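Local coordinates for protein 2-hydroxyisobutyryl-CoA synthetase (Aquincola tertiaricarbonis, PDB 6HDY) that belongs to the ANL superfamily of AMP-binding enzymes, with a large AMP-binding region and a separate C-terminal domain, at residues 276-281 and 338-343; 297-302 and 360-365; 323-328 and 344-349. All blocks are in the same frame, centred on the assembly; numbering follows the deposited sequence.

Interaction 1: 276-281 and 338-343; sequences GSMAEM and IRLLSG. With 8LQ ([[(2~{R},3~{S},4~{R},5~{R})-5-(6-aminopurin-9-yl)-3,4-bis(oxidanyl)oxolan-2-yl]methoxy-oxidanyl-phosphoryl] (3~{S})-3-oxidanylbutanoate), chain C; 3HL ((3S)-3-hydroxybutanoic acid), chain B.
Met278 and Glu280, on the loop that lines the ligand pocket after strand 271-274 of the parallel sheet, pack against Leu340 and Ser342 of strand 340-347 in the neighbouring antiparallel sheet. No hydrogen bond joins the two segments, and the contact is apolar. Met278 reaches out extended as far as SD, which comes within 3.6 Å of Ser342 CA; chi3 of -98° then turns CE to a point 3.7 Å from Leu340 CD2, beside Ser342 CB. Glu280 also meets Leu340 CD2, its CB 3.6 Å away, the two side chains crossing at about a right angle. On the strand, Arg339 and Leu340 both face Tyr327 in a G1 beta bulge, while Ser342 OG is hydrogen-bonded to Pro325 O and Asp344 N. Toward the pocket it is mainly the loop backbone that faces inward. 3HL and the acyl part of 8LQ are modelled in overlapping positions, as alternative occupants. With 3HL, Ser277 O lies 3.2 Å from OB; with 8LQ, Ser277 O lies 3.4 Å from C3' and Ala279 N is 3.3 Å from OAQ.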
loop_
_atom_site.group_PDB
_atom_site.type_symbol
_atom_site.label_atom_id
_atom_site.label_comp_id
_atom_site.label_asym_id
_atom_site.label_seq_id
_atom_site.Cartn_x
_atom_site.Cartn_y
_atom_site.Cartn_z
ATOM N N GLY A 276 -10.198 14.631 -8.260
ATOM C CA GLY A 276 -10.943 13.748 -7.391
ATOM C C GLY A 276 -12.420 13.980 -7.228
ATOM O O GLY A 276 -12.846 15.040 -6.779
ATOM N N SER A 277 -13.197 12.943 -7.550
ATOM C CA SER A 277 -14.645 12.891 -7.350
ATOM C C SER A 277 -14.866 12.002 -6.126
ATOM O O SER A 277 -14.748 12.479 -4.997
ATOM C CB SER A 277 -15.356 12.346 -8.591
ATOM O OG SER A 277 -14.801 11.118 -9.035
ATOM N N MET A 278 -15.113 10.697 -6.351
ATOM C CA MET A 278 -15.403 9.684 -5.337
ATOM C C MET A 278 -14.720 8.391 -5.686
ATOM O O MET A 278 -14.396 8.166 -6.841
ATOM C CB MET A 278 -16.914 9.437 -5.259
ATOM C CG MET A 278 -17.746 10.718 -5.158
ATOM S SD MET A 278 -19.498 10.353 -5.149
ATOM C CE MET A 278 -19.830 10.600 -6.565
ATOM N N ALA A 279 -14.526 7.525 -4.685
ATOM C CA ALA A 279 -13.937 6.198 -4.809
ATOM C C ALA A 279 -14.841 5.300 -5.640
ATOM O O ALA A 279 -14.342 4.485 -6.428
ATOM C CB ALA A 279 -13.726 5.600 -3.414
ATOM N N GLU A 280 -16.174 5.451 -5.474
ATOM C CA GLU A 280 -17.194 4.685 -6.228
ATOM C C GLU A 280 -17.065 5.074 -7.698
ATOM O O GLU A 280 -17.403 4.291 -8.571
ATOM C CB GLU A 280 -18.625 5.048 -5.775
ATOM C CG GLU A 280 -19.046 4.584 -4.391
ATOM C CD GLU A 280 -18.529 5.405 -3.218
ATOM O OE1 GLU A 280 -17.811 6.407 -3.435
ATOM O OE2 GLU A 280 -18.825 5.020 -2.066
ATOM N N MET A 281 -16.560 6.286 -7.954
ATOM C CA MET A 281 -16.386 6.860 -9.289
ATOM C C MET A 281 -14.983 6.713 -9.885
ATOM O O MET A 281 -14.659 7.478 -10.796
ATOM C CB MET A 281 -16.826 8.341 -9.300
ATOM C CG MET A 281 -18.274 8.513 -9.006
ATOM S SD MET A 281 -19.249 7.447 -10.082
ATOM C CE MET A 281 -20.659 7.843 -9.586
ATOM N N ILE A 338 -24.420 4.818 -12.251
ATOM C CA ILE A 338 -25.262 5.595 -13.160
ATOM C C ILE A 338 -26.053 6.602 -12.350
ATOM O O ILE A 338 -27.011 6.254 -11.657
ATOM C CB ILE A 338 -26.146 4.729 -14.114
ATOM C CG1 ILE A 338 -25.303 3.651 -14.832
ATOM C CG2 ILE A 338 -26.873 5.623 -15.129
ATOM C CD1 ILE A 338 -26.085 2.572 -15.453
ATOM N N ARG A 339 -25.637 7.854 -12.455
ATOM C CA ARG A 339 -26.221 8.987 -11.757
ATOM C C ARG A 339 -26.073 8.826 -10.248
ATOM O O ARG A 339 -27.045 8.908 -9.506
ATOM C CB ARG A 339 -27.673 9.286 -12.229
ATOM C CG ARG A 339 -27.645 10.097 -13.497
ATOM C CD ARG A 339 -28.981 10.454 -14.107
ATOM N NE ARG A 339 -29.942 11.051 -13.181
ATOM C CZ ARG A 339 -30.034 12.345 -12.893
ATOM N NH1 ARG A 339 -29.165 13.212 -13.401
ATOM N NH2 ARG A 339 -30.979 12.779 -12.075
ATOM N N LEU A 340 -24.837 8.602 -9.787
ATOM C CA LEU A 340 -24.575 8.547 -8.344
ATOM C C LEU A 340 -24.505 9.973 -7.791
ATOM O O LEU A 340 -23.775 10.824 -8.317
ATOM C CB LEU A 340 -23.299 7.752 -7.980
ATOM C CG LEU A 340 -22.808 7.757 -6.501
ATOM C CD1 LEU A 340 -23.755 6.967 -5.586
ATOM C CD2 LEU A 340 -21.381 7.203 -6.390
ATOM N N LEU A 341 -25.306 10.213 -6.744
ATOM C CA LEU A 341 -25.388 11.470 -6.020
ATOM C C LEU A 341 -24.138 11.583 -5.111
ATOM O O LEU A 341 -23.896 10.700 -4.296
ATOM C CB LEU A 341 -26.699 11.503 -5.203
ATOM C CG LEU A 341 -26.911 12.681 -4.229
ATOM C CD1 LEU A 341 -26.914 14.018 -4.962
ATOM C CD2 LEU A 341 -28.216 12.518 -3.465
ATOM N N SER A 342 -23.320 12.630 -5.301
ATOM C CA SER A 342 -22.098 12.807 -4.511
ATOM C C SER A 342 -22.389 13.307 -3.119
ATOM O O SER A 342 -21.729 12.888 -2.169
ATOM C CB SER A 342 -21.128 13.756 -5.203
ATOM O OG SER A 342 -21.621 15.086 -5.164
ATOM N N GLY A 343 -23.374 14.193 -3.017
ATOM C CA GLY A 343 -23.752 14.861 -1.781
ATOM C C GLY A 343 -22.823 16.029 -1.500
ATOM O O GLY A 343 -22.801 16.551 -0.384
HETATM N N9 8LQ C . -13.322 14.926 -2.022
HETATM C C8 8LQ C . -12.560 14.094 -2.750
HETATM N N7 8LQ C . -11.790 14.816 -3.557
HETATM C C5 8LQ C . -12.087 16.110 -3.352
HETATM C C6 8LQ C . -11.590 17.266 -3.844
HETATM N N6 8LQ C . -10.647 17.201 -4.772
HETATM N N1 8LQ C . -12.053 18.466 -3.445
HETATM C C2 8LQ C . -13.047 18.551 -2.467
HETATM N N3 8LQ C . -13.491 17.355 -1.922
HETATM C C4 8LQ C . -13.033 16.171 -2.392
HETATM C CAA 8LQ C . -10.554 8.219 -4.086
HETATM C CAZ 8LQ C . -10.346 9.749 -4.237
HETATM O OAE 8LQ C . -9.267 10.170 -3.408
HETATM C CAL 8LQ C . -11.602 10.556 -3.853
HETATM C CAS 8LQ C . -12.058 10.209 -2.429
HETATM O OAC 8LQ C . -11.473 10.692 -1.464
HETATM O OAQ 8LQ C . -13.078 9.281 -2.346
HETATM P PBC 8LQ C . -13.892 9.000 -0.998
HETATM O OAH 8LQ C . -12.812 8.404 0.003
HETATM O OAD 8LQ C . -15.050 8.108 -1.187
HETATM O "O5'" 8LQ C . -14.383 10.429 -0.534
HETATM C "C5'" 8LQ C . -15.108 11.198 -1.491
HETATM C "C4'" 8LQ C . -15.463 12.536 -0.896
HETATM O "O4'" 8LQ C . -14.245 13.236 -0.524
HETATM C "C3'" 8LQ C . -16.069 13.340 -1.967
HETATM O "O3'" 8LQ C . -17.496 13.068 -2.056
HETATM C "C2'" 8LQ C . -15.767 14.756 -1.473
HETATM O "O2'" 8LQ C . -16.645 15.135 -0.340
HETATM C "C1'" 8LQ C . -14.347 14.593 -0.979
HETATM C CA 3HL B . -11.416 9.950 -3.110
HETATM C CB 3HL B . -11.535 8.486 -3.593
HETATM O OG1 3HL B . -11.114 8.299 -4.940
HETATM C CG2 3HL B . -10.713 7.555 -2.754
HETATM C C 3HL B . -10.824 10.781 -4.221
HETATM O OA 3HL B . -9.667 10.580 -4.563
HETATM O OB 3HL B . -11.702 11.566 -4.895
#

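Interaction 2: 297-302 and 360-365; sequences MLCWQD and PRLPQG. With SO4 (sulfate ion), chain E.
Met297, Leu298 and Cys299 pair with Pro360, Arg361 and Leu362 in a small antiparallel sheet, completed by strand 287-288 on the far side of strand 297-299 and lying beside the 8LQ pocket through the Met297 side chain. Three backbone bonds hold the pairing. Met297 and Leu362 form a hydrogen-bonded pair, with Met297 N giving to Leu362 O at 2.9 Å and Leu362 N to Met297 O at 2.7 Å; Cys299 N adds a bond to Pro360 O at 2.9 Å. Leu362 O is gripped twice, because Gly365 N also reaches it at 3.1 Å, from the opposite face of its plane to Met297 N, and so closes a type I turn from Leu362 to Gly365. The strand thereby ends directly in a turn tied to the same carbonyl.

On the sheet face carrying Met297 and Leu362, the thioether bends at chi3 (-73°) and sets Met297 CE 3.9 Å from Leu362 CD1, close also to Gly365 CA. Cys299 SG lies against the other methyl, CD2, of Leu362. Farther on, the Gln301 methylene CG rests 3.7 Å from CD of the Pro360 ring, while its amide OE1 takes a bond from Thr306 N.

The opposite face belongs to the non-hydrogen-bonded pair Leu298 and Arg361, whose side chains pass obliquely, with Leu298 CD2 3.7 Å from Arg361 CG. The arginine chain is extended from CG to NE, and Leu298 CD2 also lies obliquely near the guanidinium. There NH2 bonds to Asp295 O, and a sulfate ion, probably from the crystallisation liquor, sits at the guanidinium edge: Arg361 NH1 gives to sulfate O2 at 2.9 Å, with weak bonds from NH1 to O1 and from NH2 to O2.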
loop_
_atom_site.group_PDB
_atom_site.type_symbol
_atom_site.label_atom_id
_atom_site.label_comp_id
_atom_site.label_asym_id
_atom_site.label_seq_id
_atom_site.Cartn_x
_atom_site.Cartn_y
_atom_site.Cartn_z
ATOM N N MET A 297 -10.965 22.526 -11.317
ATOM C CA MET A 297 -10.938 21.269 -12.053
ATOM C C MET A 297 -11.785 21.315 -13.287
ATOM O O MET A 297 -12.804 21.976 -13.289
ATOM C CB MET A 297 -11.463 20.123 -11.159
ATOM C CG MET A 297 -10.651 19.894 -9.895
ATOM S SD MET A 297 -11.192 18.485 -8.881
ATOM C CE MET A 297 -12.675 19.105 -8.192
ATOM N N LEU A 298 -11.400 20.564 -14.319
ATOM C CA LEU A 298 -12.228 20.385 -15.508
ATOM C C LEU A 298 -13.017 19.064 -15.319
ATOM O O LEU A 298 -12.541 18.164 -14.633
ATOM C CB LEU A 298 -11.355 20.255 -16.768
ATOM C CG LEU A 298 -10.515 21.459 -17.234
ATOM C CD1 LEU A 298 -10.040 21.237 -18.643
ATOM C CD2 LEU A 298 -11.271 22.811 -17.081
ATOM N N CYS A 299 -14.193 18.959 -15.937
ATOM C CA CYS A 299 -15.034 17.766 -15.933
ATOM C C CYS A 299 -14.721 17.037 -17.218
ATOM O O CYS A 299 -15.219 17.435 -18.264
ATOM C CB CYS A 299 -16.516 18.137 -15.863
ATOM S SG CYS A 299 -16.970 19.117 -14.416
ATOM N N TRP A 300 -13.889 15.987 -17.151
ATOM C CA TRP A 300 -13.510 15.173 -18.307
ATOM C C TRP A 300 -14.704 14.276 -18.669
ATOM O O TRP A 300 -14.752 13.100 -18.324
ATOM C CB TRP A 300 -12.235 14.384 -18.001
ATOM C CG TRP A 300 -11.043 15.244 -17.712
ATOM C CD1 TRP A 300 -10.871 16.078 -16.648
ATOM C CD2 TRP A 300 -9.811 15.278 -18.452
ATOM N NE1 TRP A 300 -9.632 16.671 -16.705
ATOM C CE2 TRP A 300 -8.951 16.188 -17.791
ATOM C CE3 TRP A 300 -9.343 14.615 -19.606
ATOM C CZ2 TRP A 300 -7.645 16.461 -18.248
ATOM C CZ3 TRP A 300 -8.059 14.893 -20.061
ATOM C CH2 TRP A 300 -7.224 15.801 -19.387
ATOM N N GLN A 301 -15.691 14.903 -19.345
ATOM C CA GLN A 301 -17.017 14.399 -19.696
ATOM C C GLN A 301 -17.076 13.074 -20.462
ATOM O O GLN A 301 -18.042 12.327 -20.278
ATOM C CB GLN A 301 -17.799 15.480 -20.457
ATOM C CG GLN A 301 -18.170 16.706 -19.603
ATOM C CD GLN A 301 -19.042 16.394 -18.401
ATOM O OE1 GLN A 301 -18.592 15.831 -17.391
ATOM N NE2 GLN A 301 -20.294 16.810 -18.453
ATOM N N ASP A 302 -16.097 12.802 -21.343
ATOM C CA ASP A 302 -16.043 11.557 -22.126
ATOM C C ASP A 302 -15.448 10.374 -21.339
ATOM O O ASP A 302 -15.387 9.247 -21.869
ATOM C CB ASP A 302 -15.323 11.768 -23.465
ATOM C CG ASP A 302 -13.971 12.410 -23.297
ATOM O OD1 ASP A 302 -13.925 13.641 -23.080
ATOM O OD2 ASP A 302 -12.959 11.677 -23.341
ATOM N N PRO A 360 -16.640 21.496 -19.203
ATOM C CA PRO A 360 -17.131 22.369 -18.119
ATOM C C PRO A 360 -16.084 22.348 -17.002
ATOM O O PRO A 360 -15.266 21.415 -16.923
ATOM C CB PRO A 360 -18.419 21.679 -17.647
ATOM C CG PRO A 360 -18.779 20.731 -18.744
ATOM C CD PRO A 360 -17.466 20.280 -19.299
ATOM N N ARG A 361 -16.085 23.384 -16.171
ATOM C CA ARG A 361 -15.101 23.568 -15.123
ATOM C C ARG A 361 -15.758 23.776 -13.758
ATOM O O ARG A 361 -16.856 24.315 -13.666
ATOM C CB ARG A 361 -14.249 24.812 -15.492
ATOM C CG ARG A 361 -12.991 25.041 -14.667
ATOM C CD ARG A 361 -12.212 26.224 -15.213
ATOM N NE ARG A 361 -10.838 26.263 -14.697
ATOM C CZ ARG A 361 -9.912 27.141 -15.073
ATOM N NH1 ARG A 361 -10.193 28.071 -15.981
ATOM N NH2 ARG A 361 -8.702 27.109 -14.529
ATOM N N LEU A 362 -15.039 23.392 -12.704
ATOM C CA LEU A 362 -15.336 23.637 -11.303
ATOM C C LEU A 362 -14.218 24.629 -10.901
ATOM O O LEU A 362 -13.148 24.203 -10.443
ATOM C CB LEU A 362 -15.309 22.341 -10.472
ATOM C CG LEU A 362 -16.115 21.143 -11.016
ATOM C CD1 LEU A 362 -16.022 19.942 -10.070
ATOM C CD2 LEU A 362 -17.580 21.505 -11.268
ATOM N N PRO A 363 -14.428 25.955 -11.159
ATOM C CA PRO A 363 -13.358 26.950 -10.928
ATOM C C PRO A 363 -12.788 27.059 -9.518
ATOM O O PRO A 363 -11.668 27.571 -9.345
ATOM C CB PRO A 363 -14.015 28.271 -11.336
ATOM C CG PRO A 363 -15.131 27.899 -12.199
ATOM C CD PRO A 363 -15.638 26.603 -11.704
ATOM N N GLN A 364 -13.577 26.639 -8.513
ATOM C CA GLN A 364 -13.203 26.699 -7.107
ATOM C C GLN A 364 -13.194 25.303 -6.491
ATOM O O GLN A 364 -13.223 25.145 -5.258
ATOM C CB GLN A 364 -14.166 27.644 -6.376
ATOM C CG GLN A 364 -13.924 29.113 -6.707
ATOM C CD GLN A 364 -15.202 29.887 -6.850
ATOM O OE1 GLN A 364 -15.918 30.137 -5.875
ATOM N NE2 GLN A 364 -15.497 30.319 -8.070
ATOM N N GLY A 365 -13.095 24.305 -7.372
ATOM C CA GLY A 365 -13.131 22.891 -7.028
ATOM C C GLY A 365 -14.437 22.570 -6.324
ATOM O O GLY A 365 -15.491 23.126 -6.653
HETATM S S SO4 E . -8.973 31.254 -16.322
HETATM O O1 SO4 E . -9.953 30.721 -17.277
HETATM O O2 SO4 E . -8.247 30.175 -15.650
HETATM O O3 SO4 E . -8.002 32.085 -17.036
HETATM O O4 SO4 E . -9.676 32.049 -15.316
#

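Interaction 3: 323-328 and 344-349; sequences GTPVYT and DLTLWT. With 8LQ ([[(2~{R},3~{S},4~{R},5~{R})-5-(6-aminopurin-9-yl)-3,4-bis(oxidanyl)oxolan-2-yl]methoxy-oxidanyl-phosphoryl] (3~{S})-3-oxidanylbutanoate), chain C.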
loop_
_atom_site.group_PDB
_atom_site.type_symbol
_atom_site.label_atom_id
_atom_site.label_comp_id
_atom_site.label_asym_id
_atom_site.label_seq_id
_atom_site.Cartn_x
_atom_site.Cartn_y
_atom_site.Cartn_z
ATOM N N GLY A 323 -24.365 23.753 -7.163
ATOM C CA GLY A 323 -25.179 22.542 -7.092
ATOM C C GLY A 323 -24.407 21.316 -6.645
ATOM O O GLY A 323 -23.255 21.421 -6.210
ATOM N N THR A 324 -25.035 20.141 -6.746
ATOM C CA THR A 324 -24.397 18.909 -6.327
ATOM C C THR A 324 -23.937 18.048 -7.506
ATOM O O THR A 324 -24.737 17.738 -8.382
ATOM C CB THR A 324 -25.265 18.112 -5.313
ATOM O OG1 THR A 324 -24.454 17.074 -4.762
ATOM C CG2 THR A 324 -26.533 17.510 -5.924
ATOM N N PRO A 325 -22.663 17.614 -7.524
ATOM C CA PRO A 325 -22.215 16.701 -8.594
ATOM C C PRO A 325 -22.908 15.326 -8.548
ATOM O O PRO A 325 -23.017 14.677 -7.495
ATOM C CB PRO A 325 -20.707 16.582 -8.349
ATOM C CG PRO A 325 -20.345 17.780 -7.477
ATOM C CD PRO A 325 -21.552 17.949 -6.608
ATOM N N VAL A 326 -23.432 14.919 -9.705
ATOM C CA VAL A 326 -24.097 13.636 -9.961
ATOM C C VAL A 326 -23.249 13.039 -11.082
ATOM O O VAL A 326 -22.974 13.736 -12.069
ATOM C CB VAL A 326 -25.610 13.789 -10.319
ATOM C CG1 VAL A 326 -26.201 12.494 -10.901
ATOM C CG2 VAL A 326 -26.421 14.258 -9.111
ATOM N N TYR A 327 -22.763 11.781 -10.892
ATOM C CA TYR A 327 -21.821 11.172 -11.826
ATOM C C TYR A 327 -22.276 9.882 -12.463
ATOM O O TYR A 327 -22.934 9.070 -11.816
ATOM C CB TYR A 327 -20.478 10.902 -11.133
ATOM C CG TYR A 327 -19.814 12.065 -10.432
ATOM C CD1 TYR A 327 -19.073 13.008 -11.146
ATOM C CD2 TYR A 327 -19.821 12.160 -9.041
ATOM C CE1 TYR A 327 -18.373 14.027 -10.493
ATOM C CE2 TYR A 327 -19.109 13.162 -8.378
ATOM C CZ TYR A 327 -18.394 14.097 -9.110
ATOM O OH TYR A 327 -17.716 15.103 -8.465
ATOM N N THR A 328 -21.842 9.665 -13.725
ATOM C CA THR A 328 -22.107 8.448 -14.491
ATOM C C THR A 328 -20.843 7.967 -15.211
ATOM O O THR A 328 -20.229 8.735 -15.956
ATOM C CB THR A 328 -23.306 8.616 -15.458
ATOM O OG1 THR A 328 -24.477 9.002 -14.725
ATOM C CG2 THR A 328 -23.591 7.342 -16.255
ATOM N N ASP A 344 -22.038 16.444 -2.520
ATOM C CA ASP A 344 -21.059 17.519 -2.426
ATOM C C ASP A 344 -21.621 18.800 -2.987
ATOM O O ASP A 344 -22.663 18.771 -3.634
ATOM C CB ASP A 344 -19.763 17.125 -3.150
ATOM C CG ASP A 344 -19.067 15.949 -2.512
ATOM O OD1 ASP A 344 -18.922 15.947 -1.278
ATOM O OD2 ASP A 344 -18.656 15.035 -3.248
ATOM N N LEU A 345 -20.949 19.935 -2.717
ATOM C CA LEU A 345 -21.355 21.217 -3.258
ATOM C C LEU A 345 -20.239 21.777 -4.129
ATOM O O LEU A 345 -19.064 21.723 -3.758
ATOM C CB LEU A 345 -21.761 22.207 -2.147
ATOM C CG LEU A 345 -22.546 23.416 -2.604
ATOM C CD1 LEU A 345 -23.980 23.052 -2.934
ATOM C CD2 LEU A 345 -22.518 24.518 -1.554
ATOM N N THR A 346 -20.612 22.291 -5.305
ATOM C CA THR A 346 -19.670 22.917 -6.238
ATOM C C THR A 346 -20.386 23.998 -7.057
ATOM O O THR A 346 -21.596 24.175 -6.948
ATOM C CB THR A 346 -18.988 21.852 -7.145
ATOM O OG1 THR A 346 -17.821 22.414 -7.745
ATOM C CG2 THR A 346 -19.910 21.323 -8.239
ATOM N N LEU A 347 -19.616 24.705 -7.874
ATOM C CA LEU A 347 -20.065 25.675 -8.852
ATOM C C LEU A 347 -19.371 25.242 -10.140
ATOM O O LEU A 347 -18.170 24.931 -10.130
ATOM C CB LEU A 347 -19.646 27.115 -8.476
ATOM C CG LEU A 347 -20.259 28.224 -9.351
ATOM C CD1 LEU A 347 -20.530 29.453 -8.539
ATOM C CD2 LEU A 347 -19.355 28.594 -10.504
ATOM N N TRP A 348 -20.126 25.251 -11.241
ATOM C CA TRP A 348 -19.613 24.909 -12.563
ATOM C C TRP A 348 -19.886 26.034 -13.574
ATOM O O TRP A 348 -20.905 26.725 -13.481
ATOM C CB TRP A 348 -20.090 23.509 -13.057
ATOM C CG TRP A 348 -21.513 23.355 -13.564
ATOM C CD1 TRP A 348 -22.597 24.143 -13.280
ATOM C CD2 TRP A 348 -22.009 22.264 -14.352
ATOM N NE1 TRP A 348 -23.719 23.647 -13.904
ATOM C CE2 TRP A 348 -23.385 22.498 -14.574
ATOM C CE3 TRP A 348 -21.414 21.109 -14.908
ATOM C CZ2 TRP A 348 -24.184 21.607 -15.302
ATOM C CZ3 TRP A 348 -22.197 20.256 -15.662
ATOM C CH2 TRP A 348 -23.570 20.497 -15.839
ATOM N N THR A 349 -18.930 26.246 -14.493
ATOM C CA THR A 349 -19.004 27.254 -15.562
ATOM C C THR A 349 -18.611 26.587 -16.868
ATOM O O THR A 349 -18.063 25.479 -16.846
ATOM C CB THR A 349 -18.131 28.487 -15.245
ATOM O OG1 THR A 349 -16.788 28.076 -14.972
ATOM C CG2 THR A 349 -18.680 29.318 -14.100
HETATM N N9 8LQ C . -13.322 14.926 -2.022
HETATM C C8 8LQ C . -12.560 14.094 -2.750
HETATM N N7 8LQ C . -11.790 14.816 -3.557
HETATM C C5 8LQ C . -12.087 16.110 -3.352
HETATM C C6 8LQ C . -11.590 17.266 -3.844
HETATM N N6 8LQ C . -10.647 17.201 -4.772
HETATM N N1 8LQ C . -12.053 18.466 -3.445
HETATM C C2 8LQ C . -13.047 18.551 -2.467
HETATM N N3 8LQ C . -13.491 17.355 -1.922
HETATM C C4 8LQ C . -13.033 16.171 -2.392
HETATM C CAA 8LQ C . -10.554 8.219 -4.086
HETATM C CAZ 8LQ C . -10.346 9.749 -4.237
HETATM O OAE 8LQ C . -9.267 10.170 -3.408
HETATM C CAL 8LQ C . -11.602 10.556 -3.853
HETATM C CAS 8LQ C . -12.058 10.209 -2.429
HETATM O OAC 8LQ C . -11.473 10.692 -1.464
HETATM O OAQ 8LQ C . -13.078 9.281 -2.346
HETATM P PBC 8LQ C . -13.892 9.000 -0.998
HETATM O OAH 8LQ C . -12.812 8.404 0.003
HETATM O OAD 8LQ C . -15.050 8.108 -1.187
HETATM O "O5'" 8LQ C . -14.383 10.429 -0.534
HETATM C "C5'" 8LQ C . -15.108 11.198 -1.491
HETATM C "C4'" 8LQ C . -15.463 12.536 -0.896
HETATM O "O4'" 8LQ C . -14.245 13.236 -0.524
HETATM C "C3'" 8LQ C . -16.069 13.340 -1.967
HETATM O "O3'" 8LQ C . -17.496 13.068 -2.056
HETATM C "C2'" 8LQ C . -15.767 14.756 -1.473
HETATM O "O2'" 8LQ C . -16.645 15.135 -0.340
HETATM C "C1'" 8LQ C . -14.347 14.593 -0.979
HETATM O O HOH W 1 -17.532 14.958 -5.765
#
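Tyr327 and Asp344 meet through a water that lies at the edge of the tyrosine ring, in its plane, 2.7 Å from Tyr327 OH. The same water donates to Asp344 OD2 at 2.8 Å, and Ser277 and Ile366 pack against the Tyr327 side chain. The carboxylate grips the ribose of 8LQ with both oxygens: O2' donates to Asp344 OD1 at 2.6 Å and O3' to Asp344 OD2 at 2.6 Å. At the end of the hairpin of strands 322-329 and 340-347 away from its turn, Gly323 and Thr346 form a hydrogen-bonded antiparallel pair, with Gly323 N to Thr346 O at 2.8 Å and Thr346 N to Gly323 O at 2.9 Å. Next along the strand Pro325 has no N-H to offer, and the bond to Asp344 O comes instead from Thr324 OG1, at 2.7 Å, in the carbonyl plane and on a lone pair; chi1 of -169° holds OG1 anti to the backbone N. Pro325 CG packs 3.7 Å from Thr346 CG2. With three donors on its carboxylate, Asp344 is probably ionised, and the threonine bond to its own carbonyl anchors the backbone of this ribose-binding residue.

Overall arrangement
The three contacts lie close together near the ligand pocket, centres about 14 Å apart for interactions 1 and 2, about 10 Å for 1 and 3, and about 9 Å for 2 and 3. In chain order come 276-281, 297-302, 323-328, 338-343, 344-349 and 360-365: interaction 3 is nested within the loop closed by interaction 2, and interaction 1 crosses both. Interactions 1 and 3 share strand 340-347 and both touch 8LQ. Interaction 2 belongs to the smaller sheet; its Gly365 O and Arg361 O are probably hydrogen-bonded to Thr346 OG1 of the larger sheet and to Thr349 N just beyond it. Pocket loop and both sheets thus join beside the ligand, which interaction 2 reaches through Met297.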